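Local coordinates for protein endoglucanase (Acetivibrio cellulolyticus, PDB 5NRM) that serves as a type I cohesin module of a scaffoldin that binds an enzyme-borne dockerin in cellulosome assembly, within a protein that probably also hydrolyses cellulose, at residues T44-I49 with F99-S104; L5-V10 with A111-S116; G61-I66 with F78-M83; S55-P60 with G86-D91; I32-F37 with S124-V129. All coordinates share one frame; numbering follows the deposited sequence. Where two conformers were deposited one is given.

Contact 1. Residues T44-I49 with F99-S104; sequences TKLEYI and FNIKSS
The Phe99 ring is the flat surface against which two side chains of 44-49 are set. Leu46 crosses it obliquely and lays CD1 over the centre of one face, 4.1 Å from the ring centroid and 6° off the normal. The Tyr48 ring turns an edge toward the Phe99 face in an offset edge-to-face pair, with the planes at 66°. Leu46 and Ile101 run side by side on the same side of the sheet, CD2 to CG1 4.0 Å. Apolar groups suit this side because it is turned inward, onto Val138 and Tyr41. On the other side Glu47 and Asn100 also lie alongside each other, and Asn100 ND2 donates to Glu47 OE1 at 3.2 Å. The antiparallel backbones, neighbouring strands 46-53 and 92-101 of the cohesin jelly-roll sandwich, are joined by Glu47 N to Asn100 O, 2.8 Å, its return bond from Asn100 N to Glu47 O, and Lys102 N to Lys45 O, 2.9 Å. Lys102 extends along the Thr44 carbonyl until NZ reaches Ala43 O. The chemistry is thus two-sided: an apolar face turned to the core, and a polar, solvent-facing one where one amide N-H, meeting the carboxylate from above its plane, may offset its charge only modestly.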
# COMPACT_ATOMS: atom_id res chain seq x y z
N THR A 44 18.99 -1.46 10.70
CA THR A 44 20.22 -1.27 11.47
C THR A 44 20.71 0.16 11.37
O THR A 44 21.53 0.57 12.20
CB THR A 44 21.35 -2.20 10.99
OG1 THR A 44 21.89 -1.77 9.73
CG2 THR A 44 20.89 -3.61 10.98
N LYS A 45 20.19 0.91 10.41
CA LYS A 45 20.58 2.30 10.20
C LYS A 45 19.47 3.33 10.35
O LYS A 45 19.76 4.48 10.55
CB LYS A 45 21.19 2.44 8.84
CG LYS A 45 22.45 1.61 8.65
CD LYS A 45 23.00 1.79 7.25
CE LYS A 45 24.00 0.69 6.92
NZ LYS A 45 25.01 1.22 6.00
N LEU A 46 18.22 2.89 10.24
CA LEU A 46 17.09 3.78 10.22
C LEU A 46 16.10 3.36 11.27
O LEU A 46 15.75 2.16 11.38
CB LEU A 46 16.39 3.79 8.86
CG LEU A 46 17.19 4.12 7.59
CD1 LEU A 46 16.34 3.84 6.38
CD2 LEU A 46 17.76 5.56 7.61
N GLU A 47 15.55 4.35 11.92
CA GLU A 47 14.44 4.18 12.88
C GLU A 47 13.18 4.80 12.21
O GLU A 47 13.14 6.00 11.97
CB GLU A 47 14.74 4.87 14.18
CG GLU A 47 13.59 4.80 15.19
CD GLU A 47 13.66 5.87 16.34
OE1 GLU A 47 14.37 6.94 16.34
OE2 GLU A 47 12.83 5.67 17.29
N TYR A 48 12.19 3.95 11.88
CA TYR A 48 10.92 4.46 11.35
C TYR A 48 10.13 5.21 12.35
O TYR A 48 9.90 4.72 13.45
CB TYR A 48 10.12 3.32 10.78
CG TYR A 48 8.79 3.72 10.18
CD1 TYR A 48 8.76 4.32 8.93
CD2 TYR A 48 7.58 3.46 10.84
CE1 TYR A 48 7.59 4.64 8.33
CE2 TYR A 48 6.41 3.80 10.22
CZ TYR A 48 6.42 4.33 8.95
OH TYR A 48 5.15 4.59 8.40
N ILE A 49 9.72 6.41 11.97
CA ILE A 49 8.93 7.27 12.85
C ILE A 49 7.43 7.33 12.41
O ILE A 49 6.50 7.10 13.21
CB ILE A 49 9.52 8.68 12.93
CG1 ILE A 49 10.96 8.53 13.53
CG2 ILE A 49 8.66 9.62 13.76
CD1 ILE A 49 11.04 8.01 14.94
N PHE A 99 12.03 8.80 8.73
CA PHE A 99 12.96 8.09 9.58
C PHE A 99 13.83 9.06 10.39
O PHE A 99 14.11 10.16 9.97
CB PHE A 99 13.91 7.29 8.67
CG PHE A 99 13.23 6.24 7.83
CD1 PHE A 99 12.87 5.01 8.37
CD2 PHE A 99 12.90 6.54 6.50
CE1 PHE A 99 12.29 4.05 7.51
CE2 PHE A 99 12.35 5.60 5.68
CZ PHE A 99 11.99 4.37 6.22
N ASN A 100 14.39 8.55 11.50
CA ASN A 100 15.58 9.11 12.12
C ASN A 100 16.75 8.20 11.72
O ASN A 100 16.62 6.98 11.79
CB ASN A 100 15.41 9.11 13.61
CG ASN A 100 14.45 10.17 14.12
OD1 ASN A 100 14.25 11.21 13.50
ND2 ASN A 100 13.81 9.87 15.22
N ILE A 101 17.85 8.78 11.25
CA ILE A 101 19.01 8.07 10.93
C ILE A 101 19.78 7.83 12.20
O ILE A 101 20.18 8.81 12.88
CB ILE A 101 19.88 8.85 9.91
CG1 ILE A 101 19.09 9.18 8.65
CG2 ILE A 101 21.09 8.00 9.52
CD1 ILE A 101 19.73 10.18 7.73
N LYS A 102 20.14 6.56 12.50
CA LYS A 102 20.83 6.26 13.71
C LYS A 102 22.19 6.99 13.73
O LYS A 102 22.91 7.01 12.73
CB LYS A 102 20.98 4.75 13.91
CG LYS A 102 19.59 4.14 14.06
CD LYS A 102 19.67 2.64 14.36
CE LYS A 102 18.33 2.02 14.69
NZ LYS A 102 18.47 0.53 14.87
N SER A 103 22.55 7.49 14.91
CA SER A 103 23.81 8.22 15.07
C SER A 103 25.05 7.35 14.85
O SER A 103 26.07 7.91 14.48
CB SER A 103 23.91 8.92 16.43
OG SER A 103 23.63 7.98 17.50
N SER A 104 24.94 6.03 14.97
CA SER A 104 26.03 5.06 14.77
C SER A 104 26.34 4.77 13.32
O SER A 104 27.36 4.18 13.05
CB SER A 104 25.65 3.70 15.37
OG SER A 104 24.50 3.19 14.71
O HOH W 1 23.86 2.27 12.06

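Contact 2. Residues L5-V10 with A111-S116; sequences LSIDTV and AEVSIS
Peptide planes are the flat groups here, since neither 5-10 nor 111-116 carries an aromatic ring. The peptide joining Ser114 to Ile115 has Ile7 CD1 over one face, above the C-N bond and 3.6 Å from Ser114 C, and at its edge Ile115 N donates to the side-chain oxygen of Asn135. The same Ile7 CD1 methyl lies 3.5 Å from Val113 O, the carbonyl of the preceding peptide. Ile7 reaches so far because CG1 stands anti to its carbonyl carbon and CD1 extends the chain with chi2 at 178°. Its other branch, CG2, crosses Val113 at about a right angle and meets CG1 at 3.9 Å. Ile115 bends instead, with chi2 at -57°, and brings CD1 to the two residues opposite: Leu5 comes tip to tip, CD2 to Ile115 CD1 3.6 Å, while Ile7 CD1 lies obliquely 3.7 Å from Ile115 CD1. Beta-branched residues suit such strands, as they fill space close to the backbone, and Leu5 adds a longer reach. All the touching is by aliphatic carbons and backbone, and Val20 and Val39 pack against Ile7 and Val113 respectively. The short strand axes lie 7.5 Å apart, too far for direct pairing, and run nearly antiparallel. Strand 132-140 pairs with both, parallel to 4-12 and antiparallel to 110-116; the sheet curls there, so that the side chains of 4-12 and 110-116 meet in the hydrophobic interior of the cohesin jelly-roll sandwich.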
# COMPACT_ATOMS: atom_id res chain seq x y z
N LEU A 5 6.66 2.38 -10.03
CA LEU A 5 6.70 2.58 -8.57
C LEU A 5 8.16 2.71 -8.19
O LEU A 5 8.95 1.78 -8.39
CB LEU A 5 6.06 1.36 -7.91
CG LEU A 5 6.25 1.19 -6.42
CD1 LEU A 5 5.71 2.44 -5.66
CD2 LEU A 5 5.69 -0.09 -5.81
N SER A 6 8.55 3.86 -7.62
CA SER A 6 9.93 4.12 -7.29
C SER A 6 10.11 4.70 -5.93
O SER A 6 9.23 5.41 -5.37
CB SER A 6 10.58 5.02 -8.32
OG SER A 6 9.99 6.31 -8.32
N ILE A 7 11.24 4.40 -5.35
CA ILE A 7 11.63 4.98 -4.07
C ILE A 7 12.85 5.82 -4.32
O ILE A 7 13.78 5.40 -4.98
CB ILE A 7 11.95 3.88 -3.02
CG1 ILE A 7 10.75 2.94 -2.95
CG2 ILE A 7 12.37 4.55 -1.70
CD1 ILE A 7 10.96 1.79 -1.99
N ASP A 8 12.78 7.07 -3.89
CA ASP A 8 13.91 7.98 -4.04
C ASP A 8 15.16 7.49 -3.31
O ASP A 8 15.12 6.76 -2.31
CB ASP A 8 13.61 9.40 -3.57
CG ASP A 8 12.68 10.21 -4.51
OD1 ASP A 8 12.23 9.72 -5.58
OD2 ASP A 8 12.41 11.37 -4.09
N THR A 9 16.27 7.94 -3.87
CA THR A 9 17.54 7.89 -3.17
C THR A 9 17.80 9.30 -2.63
O THR A 9 17.86 10.28 -3.44
CB THR A 9 18.66 7.50 -4.12
OG1 THR A 9 18.44 6.14 -4.55
CG2 THR A 9 20.02 7.56 -3.44
N VAL A 10 17.92 9.41 -1.30
CA VAL A 10 17.98 10.73 -0.67
C VAL A 10 19.26 10.76 0.15
O VAL A 10 19.70 9.76 0.71
CB VAL A 10 16.76 11.00 0.27
CG1 VAL A 10 15.43 10.92 -0.50
CG2 VAL A 10 16.76 10.05 1.40
N ALA A 111 21.58 3.10 3.47
CA ALA A 111 20.46 2.41 4.13
C ALA A 111 19.42 2.15 3.04
O ALA A 111 18.73 3.07 2.63
CB ALA A 111 19.87 3.20 5.26
N GLU A 112 19.33 0.91 2.58
CA GLU A 112 18.42 0.54 1.51
C GLU A 112 16.97 0.68 1.96
O GLU A 112 16.61 0.39 3.15
CB GLU A 112 18.65 -0.88 1.07
CG GLU A 112 19.97 -1.03 0.32
CD GLU A 112 20.23 -2.39 -0.23
OE1 GLU A 112 19.38 -3.28 0.04
OE2 GLU A 112 21.28 -2.53 -0.91
N VAL A 113 16.12 1.14 1.03
CA VAL A 113 14.69 1.25 1.26
C VAL A 113 14.09 0.68 -0.06
O VAL A 113 14.35 1.22 -1.12
CB VAL A 113 14.18 2.68 1.47
CG1 VAL A 113 12.70 2.73 1.74
CG2 VAL A 113 14.89 3.35 2.64
N SER A 114 13.33 -0.41 0.04
CA SER A 114 13.00 -1.23 -1.14
C SER A 114 11.54 -1.64 -1.08
O SER A 114 10.93 -1.86 0.01
CB SER A 114 13.81 -2.51 -1.11
OG SER A 114 15.17 -2.22 -1.02
N ILE A 115 10.98 -1.90 -2.28
CA ILE A 115 9.71 -2.65 -2.33
C ILE A 115 10.02 -4.12 -2.14
O ILE A 115 11.04 -4.61 -2.67
CB ILE A 115 9.05 -2.40 -3.68
CG1 ILE A 115 8.81 -0.90 -3.97
CG2 ILE A 115 7.71 -3.20 -3.77
CD1 ILE A 115 7.97 -0.11 -2.97
N SER A 116 9.21 -4.82 -1.35
CA SER A 116 9.36 -6.22 -1.05
C SER A 116 8.12 -7.02 -1.52
O SER A 116 7.03 -6.58 -1.31
CB SER A 116 9.55 -6.40 0.48
OG SER A 116 9.71 -7.76 0.82

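Contact 3. Residues G61-I66 with F78-M83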
# COMPACT_ATOMS: atom_id res chain seq x y z
N GLY A 61 -7.05 10.87 4.74
CA GLY A 61 -7.59 10.51 6.04
C GLY A 61 -8.53 9.34 5.99
O GLY A 61 -8.76 8.68 6.99
N VAL A 62 -9.22 9.14 4.87
CA VAL A 62 -10.05 7.97 4.62
C VAL A 62 -9.35 6.86 3.84
O VAL A 62 -9.49 5.69 4.17
CB VAL A 62 -11.31 8.42 3.92
CG1 VAL A 62 -12.20 7.24 3.50
CG2 VAL A 62 -12.07 9.42 4.75
N ASN A 63 -8.64 7.25 2.80
CA ASN A 63 -8.26 6.29 1.75
C ASN A 63 -6.95 5.64 1.94
O ASN A 63 -6.66 4.65 1.27
CB ASN A 63 -8.18 7.04 0.42
CG ASN A 63 -9.55 7.47 -0.12
OD1 ASN A 63 -10.61 7.04 0.37
ND2 ASN A 63 -9.52 8.23 -1.18
N PHE A 64 -6.09 6.17 2.80
CA PHE A 64 -4.69 5.77 2.83
C PHE A 64 -4.24 5.31 4.17
O PHE A 64 -4.50 6.00 5.20
CB PHE A 64 -3.87 6.99 2.40
CG PHE A 64 -2.37 6.76 2.30
CD1 PHE A 64 -1.75 6.43 1.08
CD2 PHE A 64 -1.55 6.98 3.43
CE1 PHE A 64 -0.39 6.27 1.01
CE2 PHE A 64 -0.17 6.79 3.33
CZ PHE A 64 0.38 6.44 2.14
N GLY A 65 -3.44 4.28 4.21
CA GLY A 65 -2.81 3.87 5.44
C GLY A 65 -1.41 3.32 5.23
O GLY A 65 -1.11 2.68 4.21
N ILE A 66 -0.56 3.48 6.26
CA ILE A 66 0.75 2.87 6.33
C ILE A 66 0.96 2.37 7.75
O ILE A 66 0.66 3.10 8.73
CB ILE A 66 1.84 3.87 5.82
CG1 ILE A 66 3.18 3.15 5.64
CG2 ILE A 66 1.90 5.11 6.70
CD1 ILE A 66 4.16 3.91 4.77
N PHE A 78 -3.87 1.81 -0.16
CA PHE A 78 -4.70 2.89 -0.66
C PHE A 78 -5.96 2.30 -1.31
O PHE A 78 -5.88 1.30 -2.04
CB PHE A 78 -3.97 3.76 -1.72
CG PHE A 78 -4.84 4.72 -2.44
CD1 PHE A 78 -5.28 5.96 -1.87
CD2 PHE A 78 -5.33 4.39 -3.68
CE1 PHE A 78 -6.13 6.79 -2.55
CE2 PHE A 78 -6.19 5.25 -4.41
CZ PHE A 78 -6.63 6.44 -3.82
N LEU A 79 -7.11 2.95 -1.10
CA LEU A 79 -8.30 2.68 -1.89
C LEU A 79 -9.11 3.94 -2.02
O LEU A 79 -9.30 4.66 -1.01
CB LEU A 79 -9.13 1.62 -1.11
CG LEU A 79 -10.48 1.23 -1.76
CD1 LEU A 79 -10.30 0.51 -3.11
CD2 LEU A 79 -11.33 0.41 -0.83
N ASP A 80 -9.66 4.17 -3.19
CA ASP A 80 -10.70 5.19 -3.35
C ASP A 80 -11.97 4.71 -2.73
O ASP A 80 -12.69 3.97 -3.37
CB ASP A 80 -10.93 5.54 -4.84
CG ASP A 80 -12.12 6.44 -5.06
OD1 ASP A 80 -12.59 7.02 -4.04
OD2 ASP A 80 -12.61 6.46 -6.21
N TYR A 81 -12.22 5.07 -1.47
CA TYR A 81 -13.39 4.51 -0.76
C TYR A 81 -14.68 4.91 -1.48
O TYR A 81 -15.67 4.20 -1.29
CB TYR A 81 -13.48 5.05 0.67
CG TYR A 81 -12.73 4.22 1.69
CD1 TYR A 81 -11.44 3.74 1.44
CD2 TYR A 81 -13.29 3.88 2.88
CE1 TYR A 81 -10.75 3.01 2.38
CE2 TYR A 81 -12.58 3.18 3.85
CZ TYR A 81 -11.33 2.72 3.59
OH TYR A 81 -10.56 2.00 4.48
N THR A 82 -14.69 5.96 -2.31
CA THR A 82 -15.89 6.26 -3.06
C THR A 82 -16.16 5.26 -4.20
O THR A 82 -17.27 5.23 -4.76
CB THR A 82 -15.94 7.68 -3.66
OG1 THR A 82 -15.10 7.78 -4.80
CG2 THR A 82 -15.58 8.74 -2.60
N MET A 83 -15.11 4.61 -4.65
CA MET A 83 -15.15 3.71 -5.83
C MET A 83 -15.81 4.43 -7.01
O MET A 83 -16.62 3.84 -7.75
CB MET A 83 -15.83 2.38 -5.50
CG MET A 83 -15.12 1.56 -4.42
SD MET A 83 -13.62 0.84 -5.11
CE MET A 83 -14.17 -0.17 -6.42
O HOH W 2 -12.00 9.20 -2.44
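Asn63 ends the short helix 60-63, and its side chain spans the gap to the chain leaving strand 73-79. CB sits 3.0 Å from Leu79 O and also 3.6 Å from Phe78 CE1, so the first carbon rests against both a carbonyl and a ring. With CG anti to the carbonyl carbon (chi1 -71°), the amide turns a face to Leu79 O, which lies 3.0 Å from Asn63 CG; OD1 is just as near that oxygen, two acceptors that do not bond. OD1 accepts instead from Tyr81 N at 3.1 Å, the donor standing well above the carbonyl plane. On the other branch, Asn63 ND2 gives a hydrogen to a water 2.9 Å away. That water donates to Asp80 OD1, and ND2 also bonds weakly to Thr58 O. An amide suits this place because it can accept and donate at once. Nearer the backbone, Asn63 O takes a bond from Leu79 N, 3.0 Å, and Phe64 and Phe78 form an antiparallel non-hydrogen-bonded pair; this is the open end of the hairpin of strands 64-70 and 73-79, part of the sheet face on which type I cohesins receive their dockerin. Val62 crosses obliquely onto the Tyr81 ring, CG1 lying 3.9 Å from its centroid in a CH-pi contact, and Val62 O lies over the same face, toward the rim. Phe52 of the dockerin chain pairs edge-to-face with this ring, and its Arg20 bonds to Tyr81 O. Beyond it, Asp80 OD1 closes an Asx turn by accepting from Thr82 N, while Thr82 OG1 uses the syn lone pair of Asp80 OD1 at 2.7 Å.

Contact 4. Residues S55-P60 with G86-D91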
# COMPACT_ATOMS: atom_id res chain seq x y z
N SER A 55 1.37 13.88 -1.94
CA SER A 55 0.49 14.91 -2.46
C SER A 55 -0.49 14.41 -3.53
O SER A 55 -1.53 15.07 -3.72
CB SER A 55 1.25 16.13 -3.02
OG SER A 55 1.85 15.78 -4.22
N ILE A 56 -0.24 13.28 -4.18
CA ILE A 56 -1.13 12.80 -5.21
C ILE A 56 -2.32 12.02 -4.64
O ILE A 56 -3.24 11.66 -5.40
CB ILE A 56 -0.38 11.91 -6.24
CG1 ILE A 56 -0.10 10.50 -5.70
CG2 ILE A 56 0.85 12.70 -6.77
CD1 ILE A 56 0.71 9.60 -6.63
N VAL A 57 -2.30 11.69 -3.34
CA VAL A 57 -3.28 10.86 -2.75
C VAL A 57 -4.58 11.60 -2.45
O VAL A 57 -4.61 12.65 -1.82
CB VAL A 57 -2.70 10.16 -1.48
CG1 VAL A 57 -3.75 9.31 -0.70
CG2 VAL A 57 -1.50 9.30 -1.82
N THR A 58 -5.72 11.04 -2.90
CA THR A 58 -7.03 11.56 -2.60
C THR A 58 -7.45 11.22 -1.17
O THR A 58 -7.14 10.17 -0.67
CB THR A 58 -8.07 11.03 -3.58
OG1 THR A 58 -7.96 9.60 -3.60
CG2 THR A 58 -7.79 11.60 -5.01
N ASN A 59 -8.11 12.18 -0.54
CA ASN A 59 -8.75 12.03 0.78
C ASN A 59 -7.99 11.06 1.68
O ASN A 59 -8.56 10.04 2.13
CB ASN A 59 -10.17 11.55 0.55
CG ASN A 59 -11.10 11.83 1.72
OD1 ASN A 59 -10.82 12.68 2.53
ND2 ASN A 59 -12.23 11.12 1.78
N PRO A 60 -6.72 11.37 1.98
CA PRO A 60 -5.87 10.38 2.67
C PRO A 60 -6.32 9.99 4.06
O PRO A 60 -6.00 8.87 4.51
CB PRO A 60 -4.51 11.03 2.73
CG PRO A 60 -4.75 12.46 2.42
CD PRO A 60 -5.96 12.59 1.60
N GLY A 86 -12.70 9.23 -7.03
CA GLY A 86 -11.59 9.49 -6.10
C GLY A 86 -10.28 8.82 -6.43
O GLY A 86 -9.40 8.59 -5.59
N TYR A 87 -10.15 8.32 -7.66
CA TYR A 87 -8.90 7.72 -8.06
C TYR A 87 -7.79 8.79 -8.17
O TYR A 87 -8.05 9.98 -8.38
CB TYR A 87 -8.98 6.92 -9.36
CG TYR A 87 -9.68 7.58 -10.49
CD1 TYR A 87 -11.07 7.51 -10.58
CD2 TYR A 87 -8.99 8.32 -11.41
CE1 TYR A 87 -11.74 8.15 -11.62
CE2 TYR A 87 -9.64 8.95 -12.44
CZ TYR A 87 -10.99 8.87 -12.54
OH TYR A 87 -11.55 9.55 -13.60
N ILE A 88 -6.57 8.29 -8.04
CA ILE A 88 -5.34 9.12 -8.15
C ILE A 88 -5.09 9.26 -9.61
O ILE A 88 -5.13 8.30 -10.38
CB ILE A 88 -4.14 8.46 -7.44
CG1 ILE A 88 -4.37 8.34 -5.97
CG2 ILE A 88 -2.86 9.19 -7.82
CD1 ILE A 88 -3.45 7.41 -5.28
N SER A 89 -4.87 10.50 -10.07
CA SER A 89 -4.76 10.80 -11.47
C SER A 89 -3.39 11.41 -11.90
O SER A 89 -3.00 11.39 -13.09
CB SER A 89 -5.84 11.84 -11.82
OG SER A 89 -5.72 12.96 -10.89
N THR A 90 -2.64 11.85 -10.89
CA THR A 90 -1.45 12.66 -11.13
C THR A 90 -0.23 11.94 -10.61
O THR A 90 -0.22 11.39 -9.53
CB THR A 90 -1.62 13.99 -10.36
OG1 THR A 90 -2.76 14.64 -10.95
CG2 THR A 90 -0.39 14.89 -10.53
N ASP A 91 0.79 11.92 -11.44
CA ASP A 91 2.06 11.37 -11.06
C ASP A 91 2.71 12.23 -9.97
O ASP A 91 2.58 13.47 -9.98
CB ASP A 91 3.01 11.32 -12.27
CG ASP A 91 2.62 10.31 -13.35
OD1 ASP A 91 1.77 9.50 -13.04
OD2 ASP A 91 3.28 10.36 -14.48
O HOH W 3 -3.90 12.52 -7.91
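Two connecting loops of the cohesin sandwich meet here, 55-60 running from strand 46-53 into the short helix and 86-91 leading into strand 92-101. Thr58 makes the direct bond: its OG1 donates to Gly86 O at 2.7 Å, somewhat above the carbonyl plane. The hydroxyl gets there by standing between the backbone N and carbonyl carbon (chi1 52°), a crowded position that leaves CG2 against the Gly86 and Tyr87 carbonyls. Ile56 takes a similarly crowded rotamer, chi1 77°, and crosses Ile88 at about a right angle, CG1 to CG2 3.7 Å. Ile56 CG2 presses on Thr90 O at 3.2 Å, a tight fit between a methyl and a carbonyl. Isoleucine suits position 56 because both of its branches reach the other loop, CG1 toward Ile88 and CG2 toward Thr90 O; Phe94 packs on both isoleucines. A water links the backbones, donating to Ile56 O at 2.7 Å and accepting from Ser89 N at 3.1 Å. Asp91 turns away from the other loop, and its carboxylate accepts from the backbone N atoms of Gly26 and Ile27. The isoleucine contact, one hydroxyl-carbonyl bond and a bridging water join two loops at one end of the cohesin jelly-roll sandwich.

Contact 5. Residues I32-F37 with S124-V129; sequences ISTADF and STLTPV
Apolar contacts come first, and each is made by methyl tips. Leu126 crosses Thr34 at about a right angle, CD2 meeting CG2 at 3.6 Å; its CG is anti to the carbonyl carbon, and the chain then runs straight, chi2 -177°, so that the tip arrives although the first bond does not aim at the strand. Ile32 starts away from the loop, but a bent chain (chi2 -63°) brings CD1 to 4.2 Å from Val129 CG2. Both of these are branched aliphatic side chains, able to meet through a single methyl each. A polar atom against the main chain is the second kind: Ser33 OG lies 3.0 Å from Ser124 CA, a close approach that the short serine side chain allows. Backbone pairing forms a third group, for Ser33 and Thr34 both face Gly122 in a classic beta bulge where strand 34-41 begins. Last come the bonds to the dockerin chain, whose Ser13 hydroxyl is hydrogen-bonded with Thr34 OG1 and with Asp36 OD1. Threonine suits its place by being two-sided, its methyl held by Leu126 and its hydroxyl hydrogen-bonded to the partner; dockerin Ala17 packs on both residues. Strand 34-41, from its bulge residue Thr34 on, and loop 124-129 contribute to a dockerin-binding surface on one sheet of the jelly roll, as in other type I cohesins.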
# COMPACT_ATOMS: atom_id res chain seq x y z
N ILE A 32 -5.42 5.40 -10.64
CA ILE A 32 -5.15 4.38 -9.67
C ILE A 32 -6.20 4.46 -8.59
O ILE A 32 -6.28 5.48 -7.87
CB ILE A 32 -3.75 4.53 -9.05
CG1 ILE A 32 -2.65 4.35 -10.10
CG2 ILE A 32 -3.57 3.62 -7.84
CD1 ILE A 32 -2.55 3.00 -10.76
N SER A 33 -7.00 3.41 -8.44
CA SER A 33 -8.04 3.30 -7.41
C SER A 33 -7.66 2.44 -6.24
O SER A 33 -8.32 2.53 -5.21
CB SER A 33 -9.35 2.78 -7.98
OG SER A 33 -9.89 3.66 -8.95
N THR A 34 -6.67 1.57 -6.38
CA THR A 34 -6.24 0.71 -5.26
C THR A 34 -4.74 0.53 -5.28
O THR A 34 -4.13 0.49 -6.39
CB THR A 34 -6.91 -0.74 -5.33
OG1 THR A 34 -6.07 -1.67 -6.04
CG2 THR A 34 -8.17 -0.79 -6.06
N ALA A 35 -4.14 0.32 -4.13
CA ALA A 35 -2.71 -0.04 -4.06
C ALA A 35 -2.44 -0.80 -2.83
O ALA A 35 -2.99 -0.45 -1.76
CB ALA A 35 -1.83 1.19 -4.13
N ASP A 36 -1.51 -1.78 -2.89
CA ASP A 36 -0.94 -2.37 -1.71
C ASP A 36 0.44 -2.83 -1.99
O ASP A 36 0.69 -3.47 -2.99
CB ASP A 36 -1.81 -3.52 -1.10
CG ASP A 36 -1.83 -4.78 -1.95
OD1 ASP A 36 -2.55 -4.72 -2.93
OD2 ASP A 36 -1.11 -5.75 -1.64
N PHE A 37 1.32 -2.59 -1.05
CA PHE A 37 2.71 -3.08 -1.20
C PHE A 37 3.42 -2.99 0.12
O PHE A 37 2.93 -2.34 1.05
CB PHE A 37 3.49 -2.38 -2.33
CG PHE A 37 3.58 -0.88 -2.20
CD1 PHE A 37 4.53 -0.24 -1.44
CD2 PHE A 37 2.64 -0.07 -2.85
CE1 PHE A 37 4.60 1.14 -1.38
CE2 PHE A 37 2.71 1.30 -2.83
CZ PHE A 37 3.68 1.91 -2.06
N SER A 124 -9.13 2.43 -12.25
CA SER A 124 -10.48 2.81 -11.81
C SER A 124 -11.53 1.74 -12.26
O SER A 124 -12.68 1.81 -11.79
CB SER A 124 -10.87 4.20 -12.32
OG SER A 124 -10.83 4.28 -13.73
N THR A 125 -11.11 0.83 -13.19
CA THR A 125 -11.86 -0.37 -13.60
C THR A 125 -11.55 -1.60 -12.74
O THR A 125 -12.07 -2.72 -13.05
CB THR A 125 -11.65 -0.69 -15.14
OG1 THR A 125 -10.39 -1.26 -15.44
CG2 THR A 125 -11.84 0.57 -16.02
N LEU A 126 -10.67 -1.46 -11.77
CA LEU A 126 -10.14 -2.52 -10.94
C LEU A 126 -9.36 -3.53 -11.73
O LEU A 126 -9.28 -4.74 -11.36
CB LEU A 126 -11.22 -3.15 -10.09
CG LEU A 126 -11.93 -2.17 -9.17
CD1 LEU A 126 -12.96 -2.93 -8.30
CD2 LEU A 126 -10.96 -1.36 -8.32
N THR A 127 -8.80 -3.09 -12.83
CA THR A 127 -7.87 -3.92 -13.59
C THR A 127 -6.47 -3.73 -13.04
O THR A 127 -6.04 -2.61 -12.75
CB THR A 127 -7.86 -3.52 -15.05
OG1 THR A 127 -9.19 -3.76 -15.52
CG2 THR A 127 -6.93 -4.41 -15.92
N PRO A 128 -5.71 -4.82 -12.84
CA PRO A 128 -4.35 -4.68 -12.38
C PRO A 128 -3.47 -3.93 -13.38
O PRO A 128 -3.60 -4.14 -14.58
CB PRO A 128 -3.87 -6.12 -12.22
CG PRO A 128 -5.06 -6.92 -12.24
CD PRO A 128 -6.04 -6.22 -13.13
N VAL A 129 -2.64 -3.07 -12.81
CA VAL A 129 -1.66 -2.27 -13.54
C VAL A 129 -0.29 -2.71 -13.05
O VAL A 129 -0.02 -2.53 -11.85
CB VAL A 129 -1.74 -0.77 -13.24
CG1 VAL A 129 -0.87 -0.02 -14.27
CG2 VAL A 129 -3.16 -0.29 -13.25

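Overall arrangement
Starting from the N terminus, contact 2 opens first, closing the loop from strand 4-12 to strand 110-116. Contact 5 opens inside that loop at 32-37 but ends beyond it, at 124-129, so the two cross; they touch where Phe37 meets Ile115 and Leu5. Within both lies contact 1, which pairs strands 46-53 and 92-101 and touches contact 2 through Leu46. Contact 4 nests inside contact 1, and contact 3, the hairpin base, inside contact 4. Contacts 3, 4 and 5 cluster, with centres 10 to 12 Å apart, and Asp80, Gly86, Ile88 and Ile32 join them by probable hydrogen bonds. Contact 1 lies toward the other end of the domain, though Tyr48 still touches Ile66 of contact 3.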